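Local coordinates for hypothetical protein PA1234 (Pseudomonas aeruginosa, PDB 1Z6N) that is of unknown function but belongs to the thioredoxin family, binds magnesium and carries a CxxC pattern that hints at a redox role, at residues 58-63 against 71-76; 89-94 against 98-103; 104-109 against 124-129. All blocks are in the same frame, centred on the assembly; numbering follows the deposited sequence.

Contact 1 of 3, residues 58-63 against 71-76; sequences LLVAGE and INLAAL
Val-60 and Leu-73 reach toward each other tip to tip and carry this contact between strand 56-61 and helix 67-82. The two elements open a beta-alpha-beta unit of the thioredoxin fold, which strand 86-91 completes. The helix begins at a CxxC pattern, Cys-66 and Cys-69, consistent with a thioredoxin-type motif, and the side chain of Leu-73 touches residues of this pattern. Any redox role remains inferred.

On Val-60 the CG1 branch makes the closest approach. CG1 lies anti to the backbone N (chi1 179°) and points out of the sheet at the helix. Both methyls of Leu-73, CD1 and CD2, face CG1 of Val-60. CD1 of Leu-73 comes to 3.9 Å from CG1 of Val-60.

Two residues earlier on the same face of the strand, Leu-58 faces Leu-76. Their meeting is looser. Leu-58 also packs on Val-114 and Val-116 of the next strand, and Leu-76 on Val-114 and on Val-158 of helix 151-164. The apolar layer therefore runs on past this pair.

No hydrogen bond crosses between the segments. The contact is apolar and buried, near the centre of the chain. The nearest approach of Leu-58 to Leu-76 is between their CD1 methyls, at 4.3 Å, while CG1 of Val-60 and CD2 of Leu-73 close to 3.7 Å.

Contact 2 of 3, residues 89-94 against 98-103; sequences AIISKG and DDLRQR
Gly-94 and Asp-98 are joined by a backbone hydrogen bond, the polar part of this contact. Asp-98 N donates to Gly-94 O at 2.9 Å. The N-H...O angle is 151°, so the bond is slightly bent. This is an i to i+4 bond of the short helix 93-99. CB of Asp-98 rests 3.6 Å from the same oxygen, Gly-94 O. The rest of the side chain does not follow it there: CG lies anti to the backbone N (chi1 -178°), and the carboxylate turns from Gly-94. This part of the contact is exposed.

The start of the helix has its own polar fixings. Ser-92 is the N-cap, and its OG accepts a hydrogen bond from Arg-95 N. Glu-63 OE1 takes the N-H of Lys-93. These bonds hold the turn where the chain leaves the end of strand 86-91. That strand is an outermost strand of the thioredoxin-fold sheet, and helix 93-99 follows it directly.

The apolar part is a single meeting of side chains. Ile-91, the last residue of the strand, and Leu-100 reach toward each other tip to tip. Their CD1 methyls are 4.0 Å apart. CG1 of Ile-91 stands between its backbone N and carbonyl carbon (chi1 61°), and from there CD1 extends toward the leucine. Both residues are buried. Leu-100 also packs on Tyr-4 and Leu-7 of helix 4-10, and the backbone of Ile-91 is hydrogen-bonded to Val-60 and Gly-62 in and beside the neighbouring strand.

Contact 3 of 3, residues 104-109 against 124-129; sequences LALERI and LGRFVE
The Arg-126 side chain leaves strand 123-128 with CG anti to the carbonyl carbon (chi1 -44°) and stays extended from CG to NE. This carries its guanidinium across to the loop at Leu-104. Leu-104 has its CG beside the backbone N (chi1 -63°) and runs past the arginine in the opposite direction.

The guanidinium grips Leu-104 O. NH2 of Arg-126 donates to Leu-104 O at 2.9 Å, with an N-H...O angle of 151°, and the oxygen lies near the guanidinium plane. NH1 of Arg-126 adds a weak bond to the same oxygen, Leu-104 O, at 3.3 Å. A water bonded to Ala-105 O, 2.8 Å away, also takes a weak bond from NH1 of Arg-126.

Leucines pack round the flat group. Leu-104 lies over one face, its CB 3.5 Å from Arg-126 NH2. Leu-106 comes at the edge, with CD2 at 3.7 Å from Arg-126 NH1.

Farther along, Arg-108 and Glu-129 have opposite charges but do not touch. A second water bridges them, accepting from Arg-108 NH1 at 2.9 Å and donating to Glu-129 OE2 at 2.7 Å.

Leu-104 packs on Leu-113 and Leu-115 of the adjoining strand. The contact thus ties the loop after helix 93-99 to an outermost strand, 123-128, of the thioredoxin-fold sheet, in which Leu-124 and Gly-125 form a classic beta bulge opposite Val-116.

Overall arrangement
All three contacts reach the same four-stranded sheet. Contact 1 is core: it is buried and wholly apolar. Contacts 2 and 3 lie nearer the surface, with centres about 14 Å and 12 Å from that of the chain. Contact 2 pairs a backbone bond with one methyl contact, while contact 3 sets leucines against a charged arginine group and adds waters. Contacts 1 and 2 share neighbouring strands 56-61 and 86-91, probably hydrogen-bonded from Val-60 to Ala-89 and Ile-91. Contact 2 runs into contact 3 along the chain, where Arg-101 O probably bonds Leu-106 N. Contacts 1 and 3 meet where Asn-72 packs on Phe-127.

Contact 1 of 3, residues 58-63 against 71-76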
ATOM      1  N   LEU A  58       5.092   5.250  -3.848  1.00  8.58           N
ATOM      2  CA  LEU A  58       3.980   5.077  -2.931  1.00  8.12           C
ATOM      3  C   LEU A  58       4.462   5.572  -1.569  1.00  7.82           C
ATOM      4  O   LEU A  58       5.288   4.917  -0.928  1.00  8.08           O
ATOM      5  CB  LEU A  58       3.556   3.598  -2.865  1.00  8.28           C
ATOM      6  CG  LEU A  58       3.172   2.911  -4.183  1.00  9.99           C
ATOM      7  CD1 LEU A  58       2.637   1.490  -3.969  1.00 10.10           C
ATOM      8  CD2 LEU A  58       2.170   3.740  -4.971  1.00 10.58           C
ATOM      9  N   LEU A  59       3.997   6.762  -1.185  1.00  7.04           N
ATOM     10  CA  LEU A  59       4.244   7.298   0.155  1.00  7.52           C
ATOM     11  C   LEU A  59       3.161   6.753   1.067  1.00  7.36           C
ATOM     12  O   LEU A  59       1.972   7.054   0.911  1.00  7.46           O
ATOM     13  CB  LEU A  59       4.229   8.829   0.163  1.00  7.09           C
ATOM     14  CG  LEU A  59       4.382   9.484   1.540  1.00  8.07           C
ATOM     15  CD1 LEU A  59       5.703   9.070   2.232  1.00  7.99           C
ATOM     16  CD2 LEU A  59       4.314  10.993   1.387  1.00  9.57           C
ATOM     17  N   VAL A  60       3.583   5.935   2.026  1.00  7.69           N
ATOM     18  CA  VAL A  60       2.635   5.199   2.844  1.00  8.13           C
ATOM     19  C   VAL A  60       2.716   5.601   4.302  1.00  8.36           C
ATOM     20  O   VAL A  60       3.804   5.724   4.832  1.00  8.64           O
ATOM     21  CB  VAL A  60       2.947   3.681   2.783  1.00  8.06           C
ATOM     22  CG1 VAL A  60       1.982   2.884   3.658  1.00  9.72           C
ATOM     23  CG2 VAL A  60       2.894   3.170   1.343  1.00  8.41           C
ATOM     24  N   ALA A  61       1.569   5.820   4.945  1.00  7.67           N
ATOM     25  CA  ALA A  61       1.554   5.916   6.408  1.00  7.61           C
ATOM     26  C   ALA A  61       0.984   4.601   6.934  1.00  8.06           C
ATOM     27  O   ALA A  61      -0.119   4.186   6.563  1.00  7.75           O
ATOM     28  CB  ALA A  61       0.700   7.083   6.873  1.00  7.66           C
ATOM     29  N   GLY A  62       1.761   3.926   7.779  1.00  7.59           N
ATOM     30  CA  GLY A  62       1.362   2.607   8.243  1.00  8.67           C
ATOM     31  C   GLY A  62       2.103   2.212   9.498  1.00  8.44           C
ATOM     32  O   GLY A  62       3.068   2.870   9.898  1.00 10.30           O
ATOM     33  N   GLU A  63       1.626   1.132  10.116  1.00  8.12           N
ATOM     34  CA  GLU A  63       2.180   0.637  11.382  1.00  8.27           C
ATOM     35  C   GLU A  63       2.089  -0.886  11.376  1.00  8.05           C
ATOM     36  O   GLU A  63       1.089  -1.460  10.927  1.00  7.06           O
ATOM     37  CB  GLU A  63       1.369   1.147  12.567  1.00  9.34           C
ATOM     38  CG  GLU A  63       1.275   2.685  12.681  1.00 10.07           C
ATOM     39  CD  GLU A  63       2.285   3.334  13.631  1.00  9.50           C
ATOM     40  OE1 GLU A  63       2.627   4.511  13.397  1.00  9.45           O
ATOM     41  OE2 GLU A  63       2.671   2.705  14.631  1.00  8.87           O
ATOM     42  N   ILE A  71      -1.765  -6.719   5.764  1.00  7.02           N
ATOM     43  CA  ILE A  71      -2.401  -7.269   4.560  1.00  7.62           C
ATOM     44  C   ILE A  71      -2.020  -6.470   3.331  1.00  7.66           C
ATOM     45  O   ILE A  71      -1.423  -6.992   2.399  1.00  7.46           O
ATOM     46  CB  ILE A  71      -3.924  -7.294   4.719  1.00  7.27           C
ATOM     47  CG1 ILE A  71      -4.314  -8.287   5.827  1.00  7.67           C
ATOM     48  CG2 ILE A  71      -4.610  -7.672   3.398  1.00  7.16           C
ATOM     49  CD1 ILE A  71      -5.731  -8.104   6.380  1.00  9.47           C
ATOM     50  N   ASN A  72      -2.387  -5.186   3.300  1.00  7.32           N
ATOM     51  CA  ASN A  72      -2.273  -4.480   2.039  1.00  7.54           C
ATOM     52  C   ASN A  72      -0.854  -4.103   1.688  1.00  7.30           C
ATOM     53  O   ASN A  72      -0.514  -4.015   0.512  1.00  7.73           O
ATOM     54  CB  ASN A  72      -3.197  -3.273   2.019  1.00  7.58           C
ATOM     55  CG  ASN A  72      -4.640  -3.673   2.174  1.00  7.02           C
ATOM     56  OD1 ASN A  72      -5.193  -4.374   1.327  1.00  7.98           O
ATOM     57  ND2 ASN A  72      -5.248  -3.262   3.287  1.00  7.75           N
ATOM     58  N   LEU A  73      -0.015  -3.884   2.699  1.00  7.17           N
ATOM     59  CA  LEU A  73       1.369  -3.566   2.397  1.00  7.10           C
ATOM     60  C   LEU A  73       2.163  -4.806   1.981  1.00  7.29           C
ATOM     61  O   LEU A  73       3.061  -4.686   1.149  1.00  7.90           O
ATOM     62  CB  LEU A  73       2.038  -2.802   3.540  1.00  6.88           C
ATOM     63  CG  LEU A  73       1.345  -1.470   3.857  1.00  7.84           C
ATOM     64  CD1 LEU A  73       2.108  -0.745   4.986  1.00  8.56           C
ATOM     65  CD2 LEU A  73       1.234  -0.582   2.616  1.00  8.51           C
ATOM     66  N   ALA A  74       1.804  -5.984   2.503  1.00  7.25           N
ATOM     67  CA  ALA A  74       2.402  -7.216   1.954  1.00  7.19           C
ATOM     68  C   ALA A  74       2.111  -7.311   0.447  1.00  8.06           C
ATOM     69  O   ALA A  74       2.981  -7.680  -0.351  1.00  8.61           O
ATOM     70  CB  ALA A  74       1.895  -8.455   2.689  1.00  7.78           C
ATOM     71  N   ALA A  75       0.884  -6.967   0.063  1.00  7.48           N
ATOM     72  CA  ALA A  75       0.489  -7.033  -1.359  1.00  7.12           C
ATOM     73  C   ALA A  75       1.237  -5.997  -2.196  1.00  7.35           C
ATOM     74  O   ALA A  75       1.750  -6.315  -3.278  1.00  7.80           O
ATOM     75  CB  ALA A  75      -1.027  -6.872  -1.511  1.00  7.31           C
ATOM     76  N   LEU A  76       1.291  -4.760  -1.706  1.00  7.52           N
ATOM     77  CA  LEU A  76       1.951  -3.690  -2.451  1.00  7.79           C
ATOM     78  C   LEU A  76       3.468  -3.911  -2.529  1.00  7.80           C
ATOM     79  O   LEU A  76       4.086  -3.601  -3.543  1.00  7.87           O
ATOM     80  CB  LEU A  76       1.585  -2.303  -1.900  1.00  8.16           C
ATOM     81  CG  LEU A  76       0.102  -1.927  -2.077  1.00  8.97           C
ATOM     82  CD1 LEU A  76      -0.163  -0.566  -1.455  1.00  8.83           C
ATOM     83  CD2 LEU A  76      -0.321  -1.936  -3.561  1.00  9.30           C
TER

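Contact 2 of 3, residues 89-94 against 98-103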
ATOM      1  N   ALA A  89       7.755   3.809   0.391  1.00  8.24           N
ATOM      2  CA  ALA A  89       8.466   4.255   1.598  1.00  7.89           C
ATOM      3  C   ALA A  89       7.400   4.515   2.634  1.00  8.26           C
ATOM      4  O   ALA A  89       6.340   5.075   2.313  1.00  8.11           O
ATOM      5  CB  ALA A  89       9.248   5.510   1.332  1.00  9.59           C
ATOM      6  N   ILE A  90       7.671   4.135   3.881  1.00  6.92           N
ATOM      7  CA  ILE A  90       6.615   4.117   4.910  1.00  7.45           C
ATOM      8  C   ILE A  90       6.972   5.007   6.102  1.00  8.02           C
ATOM      9  O   ILE A  90       8.041   4.863   6.703  1.00  7.85           O
ATOM     10  CB  ILE A  90       6.400   2.670   5.405  1.00  7.88           C
ATOM     11  CG1 ILE A  90       6.003   1.781   4.211  1.00  8.91           C
ATOM     12  CG2 ILE A  90       5.296   2.588   6.443  1.00  8.27           C
ATOM     13  CD1 ILE A  90       6.371   0.281   4.388  1.00 10.92           C
ATOM     14  N   ILE A  91       6.075   5.951   6.386  1.00  7.56           N
ATOM     15  CA  ILE A  91       6.153   6.822   7.572  1.00  7.80           C
ATOM     16  C   ILE A  91       5.082   6.406   8.567  1.00  8.08           C
ATOM     17  O   ILE A  91       4.220   5.567   8.258  1.00  7.84           O
ATOM     18  CB  ILE A  91       5.963   8.306   7.213  1.00  7.75           C
ATOM     19  CG1 ILE A  91       4.573   8.544   6.591  1.00  8.45           C
ATOM     20  CG2 ILE A  91       7.092   8.774   6.305  1.00  8.83           C
ATOM     21  CD1 ILE A  91       4.233  10.043   6.363  1.00  8.26           C
ATOM     22  N   SER A  92       5.174   6.947   9.782  1.00  7.53           N
ATOM     23  CA  SER A  92       4.264   6.521  10.856  1.00  7.79           C
ATOM     24  C   SER A  92       2.871   7.132  10.722  1.00  7.50           C
ATOM     25  O   SER A  92       2.667   8.145  10.038  1.00  8.58           O
ATOM     26  CB  SER A  92       4.823   6.914  12.208  1.00  8.17           C
ATOM     27  OG  SER A  92       4.731   8.326  12.346  1.00  8.49           O
ATOM     28  N   LYS A  93       1.891   6.552  11.418  1.00  6.59           N
ATOM     29  CA  LYS A  93       0.577   7.155  11.514  1.00  7.60           C
ATOM     30  C   LYS A  93       0.665   8.548  12.121  1.00  7.07           C
ATOM     31  O   LYS A  93       0.024   9.493  11.632  1.00  8.08           O
ATOM     32  CB  LYS A  93      -0.312   6.254  12.373  1.00  8.15           C
ATOM     33  CG  LYS A  93      -1.721   6.801  12.541  1.00  9.31           C
ATOM     34  CD  LYS A  93      -2.599   5.820  13.323  1.00 11.48           C
ATOM     35  CE  LYS A  93      -3.879   6.528  13.820  1.00 16.09           C
ATOM     36  NZ  LYS A  93      -4.691   5.674  14.726  1.00 18.91           N
ATOM     37  N   GLY A  94       1.467   8.683  13.177  1.00  7.34           N
ATOM     38  CA  GLY A  94       1.595   9.980  13.856  1.00  7.33           C
ATOM     39  C   GLY A  94       2.123  11.050  12.916  1.00  7.33           C
ATOM     40  O   GLY A  94       1.655  12.203  12.939  1.00  8.85           O
ATOM     41  N   ASP A  98       0.351  14.532  11.817  1.00  8.52           N
ATOM     42  CA  ASP A  98       0.974  15.841  11.990  1.00 10.36           C
ATOM     43  C   ASP A  98       1.126  16.599  10.683  1.00 10.80           C
ATOM     44  O   ASP A  98       0.944  17.828  10.674  1.00 12.15           O
ATOM     45  CB  ASP A  98       2.332  15.694  12.680  1.00 10.15           C
ATOM     46  CG  ASP A  98       3.005  17.032  12.926  1.00 13.55           C
ATOM     47  OD1 ASP A  98       2.485  17.789  13.759  1.00 17.14           O
ATOM     48  OD2 ASP A  98       4.049  17.285  12.291  1.00 18.79           O
ATOM     49  N   ASP A  99       1.431  15.903   9.586  1.00 11.28           N
ATOM     50  CA  ASP A  99       1.839  16.607   8.367  1.00 11.60           C
ATOM     51  C   ASP A  99       1.054  16.303   7.103  1.00 11.82           C
ATOM     52  O   ASP A  99       1.313  16.936   6.071  1.00 13.05           O
ATOM     53  CB  ASP A  99       3.321  16.416   8.090  1.00 13.73           C
ATOM     54  CG  ASP A  99       4.032  17.723   7.801  1.00 15.25           C
ATOM     55  OD1 ASP A  99       3.399  18.820   7.808  1.00 17.72           O
ATOM     56  OD2 ASP A  99       5.252  17.637   7.600  1.00 17.43           O
ATOM     57  N   LEU A 100       0.108  15.366   7.162  1.00  9.61           N
ATOM     58  CA  LEU A 100      -0.686  15.046   5.975  1.00  9.48           C
ATOM     59  C   LEU A 100      -2.179  15.301   6.137  1.00  9.33           C
ATOM     60  O   LEU A 100      -2.875  15.529   5.145  1.00  8.54           O
ATOM     61  CB  LEU A 100      -0.480  13.585   5.555  1.00  9.56           C
ATOM     62  CG  LEU A 100       0.889  13.242   4.977  1.00 10.38           C
ATOM     63  CD1 LEU A 100       0.990  11.747   4.736  1.00 11.93           C
ATOM     64  CD2 LEU A 100       1.138  14.052   3.679  1.00 12.87           C
ATOM     65  N   ARG A 101      -2.684  15.231   7.367  1.00  8.97           N
ATOM     66  CA  ARG A 101      -4.141  15.222   7.557  1.00 11.27           C
ATOM     67  C   ARG A 101      -4.816  16.452   6.951  1.00 11.73           C
ATOM     68  O   ARG A 101      -5.760  16.330   6.168  1.00 12.55           O
ATOM     69  CB  ARG A 101      -4.497  15.034   9.038  1.00 11.61           C
ATOM     70  CG  ARG A 101      -5.915  14.500   9.251  1.00 15.50           C
ATOM     71  CD  ARG A 101      -6.369  14.723  10.683  1.00 18.78           C
ATOM     72  NE  ARG A 101      -6.559  16.143  10.942  1.00 23.49           N
ATOM     73  CZ  ARG A 101      -6.695  16.688  12.143  1.00 28.34           C
ATOM     74  NH1 ARG A 101      -6.628  15.926  13.236  1.00 29.40           N
ATOM     75  NH2 ARG A 101      -6.883  18.006  12.245  1.00 29.30           N
ATOM     76  N   GLN A 102      -4.312  17.630   7.282  1.00 11.92           N
ATOM     77  CA  GLN A 102      -4.945  18.867   6.808  1.00 12.35           C
ATOM     78  C   GLN A 102      -4.693  19.078   5.320  1.00 11.92           C
ATOM     79  O   GLN A 102      -5.580  19.506   4.585  1.00 10.90           O
ATOM     80  CB  GLN A 102      -4.495  20.061   7.640  1.00 14.05           C
ATOM     81  CG  GLN A 102      -5.046  20.054   9.076  1.00 16.03           C
ATOM     82  CD  GLN A 102      -6.460  20.625   9.188  1.00 18.21           C
ATOM     83  OE1 GLN A 102      -6.698  21.574   9.935  1.00 21.25           O
ATOM     84  NE2 GLN A 102      -7.406  20.037   8.455  1.00 18.65           N
ATOM     85  N   ARG A 103      -3.482  18.757   4.886  1.00 10.63           N
ATOM     86  CA  ARG A 103      -3.103  18.826   3.488  1.00 10.77           C
ATOM     87  C   ARG A 103      -4.061  18.008   2.580  1.00  9.88           C
ATOM     88  O   ARG A 103      -4.423  18.423   1.473  1.00  9.67           O
ATOM     89  CB  ARG A 103      -1.679  18.298   3.382  1.00 12.61           C
ATOM     90  CG  ARG A 103      -1.116  18.417   2.032  1.00 13.44           C
ATOM     91  CD  ARG A 103       0.256  17.781   2.009  1.00 13.27           C
ATOM     92  NE  ARG A 103       0.907  18.242   0.799  1.00 14.30           N
ATOM     93  CZ  ARG A 103       2.219  18.374   0.636  1.00 15.23           C
ATOM     94  NH1 ARG A 103       3.072  18.071   1.622  1.00 14.09           N
ATOM     95  NH2 ARG A 103       2.669  18.812  -0.536  1.00 13.08           N
TER

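Contact 3 of 3, residues 104-109 against 124-129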
ATOM      1  N   LEU A 104      -4.486  16.861   3.088  1.00  9.00           N
ATOM      2  CA  LEU A 104      -5.332  15.932   2.354  1.00  8.48           C
ATOM      3  C   LEU A 104      -6.803  16.091   2.695  1.00  9.04           C
ATOM      4  O   LEU A 104      -7.623  15.320   2.190  1.00  9.67           O
ATOM      5  CB  LEU A 104      -4.915  14.484   2.676  1.00  8.67           C
ATOM      6  CG  LEU A 104      -3.490  14.101   2.253  1.00  8.64           C
ATOM      7  CD1 LEU A 104      -3.092  12.750   2.852  1.00  8.71           C
ATOM      8  CD2 LEU A 104      -3.302  14.087   0.719  1.00  9.42           C
ATOM      9  N   ALA A 105      -7.129  17.060   3.560  1.00  8.98           N
ATOM     10  CA  ALA A 105      -8.519  17.279   4.009  1.00  9.90           C
ATOM     11  C   ALA A 105      -9.152  15.994   4.563  1.00 10.36           C
ATOM     12  O   ALA A 105     -10.298  15.646   4.232  1.00 11.23           O
ATOM     13  CB  ALA A 105      -9.378  17.872   2.877  1.00 10.30           C
ATOM     14  N   LEU A 106      -8.397  15.321   5.427  1.00 11.17           N
ATOM     15  CA  LEU A 106      -8.901  14.133   6.129  1.00 11.28           C
ATOM     16  C   LEU A 106      -9.339  14.484   7.543  1.00 12.41           C
ATOM     17  O   LEU A 106      -8.737  15.334   8.173  1.00 13.37           O
ATOM     18  CB  LEU A 106      -7.821  13.047   6.157  1.00 10.52           C
ATOM     19  CG  LEU A 106      -7.530  12.443   4.786  1.00 10.71           C
ATOM     20  CD1 LEU A 106      -6.234  11.653   4.840  1.00 10.76           C
ATOM     21  CD2 LEU A 106      -8.678  11.554   4.303  1.00 12.05           C
ATOM     22  N   GLU A 107     -10.397  13.834   8.028  1.00 13.91           N
ATOM     23  CA  GLU A 107     -10.864  14.030   9.405  1.00 15.65           C
ATOM     24  C   GLU A 107      -9.912  13.370  10.413  1.00 15.30           C
ATOM     25  O   GLU A 107      -9.734  13.863  11.525  1.00 16.41           O
ATOM     26  CB  GLU A 107     -12.276  13.454   9.594  1.00 15.66           C
ATOM     27  CG  GLU A 107     -13.394  14.190   8.855  1.00 17.53           C
ATOM     28  CD  GLU A 107     -14.780  13.717   9.284  1.00 18.41           C
ATOM     29  OE1 GLU A 107     -15.696  13.681   8.432  1.00 22.70           O
ATOM     30  OE2 GLU A 107     -14.956  13.381  10.480  1.00 22.64           O
ATOM     31  N   ARG A 108      -9.325  12.250  10.000  1.00 14.26           N
ATOM     32  CA  ARG A 108      -8.411  11.434  10.804  1.00 13.67           C
ATOM     33  C   ARG A 108      -7.574  10.616   9.825  1.00 12.09           C
ATOM     34  O   ARG A 108      -7.866  10.579   8.625  1.00 11.26           O
ATOM     35  CB  ARG A 108      -9.210  10.491  11.709  1.00 14.41           C
ATOM     36  CG  ARG A 108     -10.048   9.498  10.930  1.00 17.45           C
ATOM     37  CD  ARG A 108     -10.882   8.620  11.852  1.00 22.54           C
ATOM     38  NE  ARG A 108     -10.210   7.349  12.118  1.00 27.59           N
ATOM     39  CZ  ARG A 108     -10.397   6.233  11.410  1.00 29.21           C
ATOM     40  NH1 ARG A 108      -9.734   5.133  11.734  1.00 30.96           N
ATOM     41  NH2 ARG A 108     -11.245   6.212  10.385  1.00 29.73           N
ATOM     42  N   ILE A 109      -6.527   9.960  10.328  1.00 10.53           N
ATOM     43  CA  ILE A 109      -5.715   9.084   9.490  1.00 10.04           C
ATOM     44  C   ILE A 109      -6.061   7.627   9.753  1.00 10.07           C
ATOM     45  O   ILE A 109      -5.736   7.087  10.809  1.00 12.66           O
ATOM     46  CB  ILE A 109      -4.200   9.293   9.723  1.00 10.20           C
ATOM     47  CG1 ILE A 109      -3.803  10.753   9.440  1.00  9.91           C
ATOM     48  CG2 ILE A 109      -3.411   8.322   8.856  1.00 10.01           C
ATOM     49  CD1 ILE A 109      -3.929  11.203   7.939  1.00 11.27           C
ATOM     50  N   LEU A 124      -1.248  11.554  -7.517  1.00  8.57           N
ATOM     51  CA  LEU A 124      -2.163  11.016  -8.518  1.00  8.48           C
ATOM     52  C   LEU A 124      -3.444  10.462  -7.914  1.00  8.64           C
ATOM     53  O   LEU A 124      -4.485  10.422  -8.586  1.00  9.23           O
ATOM     54  CB  LEU A 124      -1.464   9.917  -9.333  1.00  8.79           C
ATOM     55  CG  LEU A 124      -0.108  10.260  -9.965  1.00 10.14           C
ATOM     56  CD1 LEU A 124       0.434   9.068 -10.750  1.00 12.19           C
ATOM     57  CD2 LEU A 124      -0.190  11.483 -10.860  1.00 11.55           C
ATOM     58  N   GLY A 125      -3.363   9.998  -6.664  1.00  8.19           N
ATOM     59  CA  GLY A 125      -4.524   9.444  -5.995  1.00  8.79           C
ATOM     60  C   GLY A 125      -4.130   8.751  -4.714  1.00  8.95           C
ATOM     61  O   GLY A 125      -2.961   8.796  -4.315  1.00  8.63           O
ATOM     62  N   ARG A 126      -5.119   8.121  -4.082  1.00  9.58           N
ATOM     63  CA  ARG A 126      -4.948   7.513  -2.770  1.00 10.09           C
ATOM     64  C   ARG A 126      -5.625   6.164  -2.677  1.00 10.00           C
ATOM     65  O   ARG A 126      -6.718   5.954  -3.242  1.00  9.21           O
ATOM     66  CB  ARG A 126      -5.611   8.366  -1.685  1.00 11.59           C
ATOM     67  CG  ARG A 126      -5.391   9.825  -1.746  1.00 13.98           C
ATOM     68  CD  ARG A 126      -6.461  10.482  -0.907  1.00 13.97           C
ATOM     69  NE  ARG A 126      -6.353  11.927  -0.990  1.00 14.51           N
ATOM     70  CZ  ARG A 126      -6.943  12.763  -0.144  1.00 15.30           C
ATOM     71  NH1 ARG A 126      -7.679  12.294   0.853  1.00 15.59           N
ATOM     72  NH2 ARG A 126      -6.778  14.063  -0.295  1.00 15.78           N
ATOM     73  N   PHE A 127      -4.993   5.293  -1.891  1.00  8.91           N
ATOM     74  CA  PHE A 127      -5.600   4.049  -1.400  1.00  8.94           C
ATOM     75  C   PHE A 127      -5.741   4.238   0.113  1.00  9.19           C
ATOM     76  O   PHE A 127      -4.787   4.661   0.771  1.00  9.33           O
ATOM     77  CB  PHE A 127      -4.701   2.864  -1.750  1.00  9.20           C
ATOM     78  CG  PHE A 127      -5.127   1.544  -1.146  1.00  8.87           C
ATOM     79  CD1 PHE A 127      -5.772   0.572  -1.924  1.00  8.32           C
ATOM     80  CD2 PHE A 127      -4.859   1.256   0.192  1.00  9.68           C
ATOM     81  CE1 PHE A 127      -6.139  -0.658  -1.363  1.00  8.70           C
ATOM     82  CE2 PHE A 127      -5.209   0.027   0.755  1.00  8.31           C
ATOM     83  CZ  PHE A 127      -5.858  -0.930  -0.020  1.00  9.18           C
ATOM     84  N   VAL A 128      -6.916   3.958   0.670  1.00  9.06           N
ATOM     85  CA  VAL A 128      -7.148   4.262   2.081  1.00  9.13           C
ATOM     86  C   VAL A 128      -7.716   3.050   2.812  1.00  8.82           C
ATOM     87  O   VAL A 128      -8.875   2.655   2.573  1.00  8.59           O
ATOM     88  CB  VAL A 128      -8.106   5.474   2.294  1.00  9.29           C
ATOM     89  CG1 VAL A 128      -8.174   5.823   3.780  1.00 10.73           C
ATOM     90  CG2 VAL A 128      -7.679   6.691   1.463  1.00  9.64           C
ATOM     91  N   GLU A 129      -6.877   2.472   3.679  1.00  8.76           N
ATOM     92  CA  GLU A 129      -7.245   1.391   4.595  1.00  9.07           C
ATOM     93  C   GLU A 129      -7.474   0.007   3.971  1.00  8.38           C
ATOM     94  O   GLU A 129      -6.795  -0.955   4.347  1.00  8.32           O
ATOM     95  CB  GLU A 129      -8.426   1.788   5.496  1.00  9.04           C
ATOM     96  CG  GLU A 129      -8.519   0.954   6.772  1.00 10.50           C
ATOM     97  CD  GLU A 129      -9.536   1.484   7.775  1.00 11.33           C
ATOM     98  OE1 GLU A 129     -10.632   1.894   7.355  1.00 14.72           O
ATOM     99  OE2 GLU A 129      -9.236   1.485   8.985  1.00 13.91           O
TER
HETATM  100  O   HOH W   1     -10.250  14.181   1.847  1.00 23.28           O
HETATM  101  O   HOH W   2     -10.957   2.738  10.571  1.00 39.74           O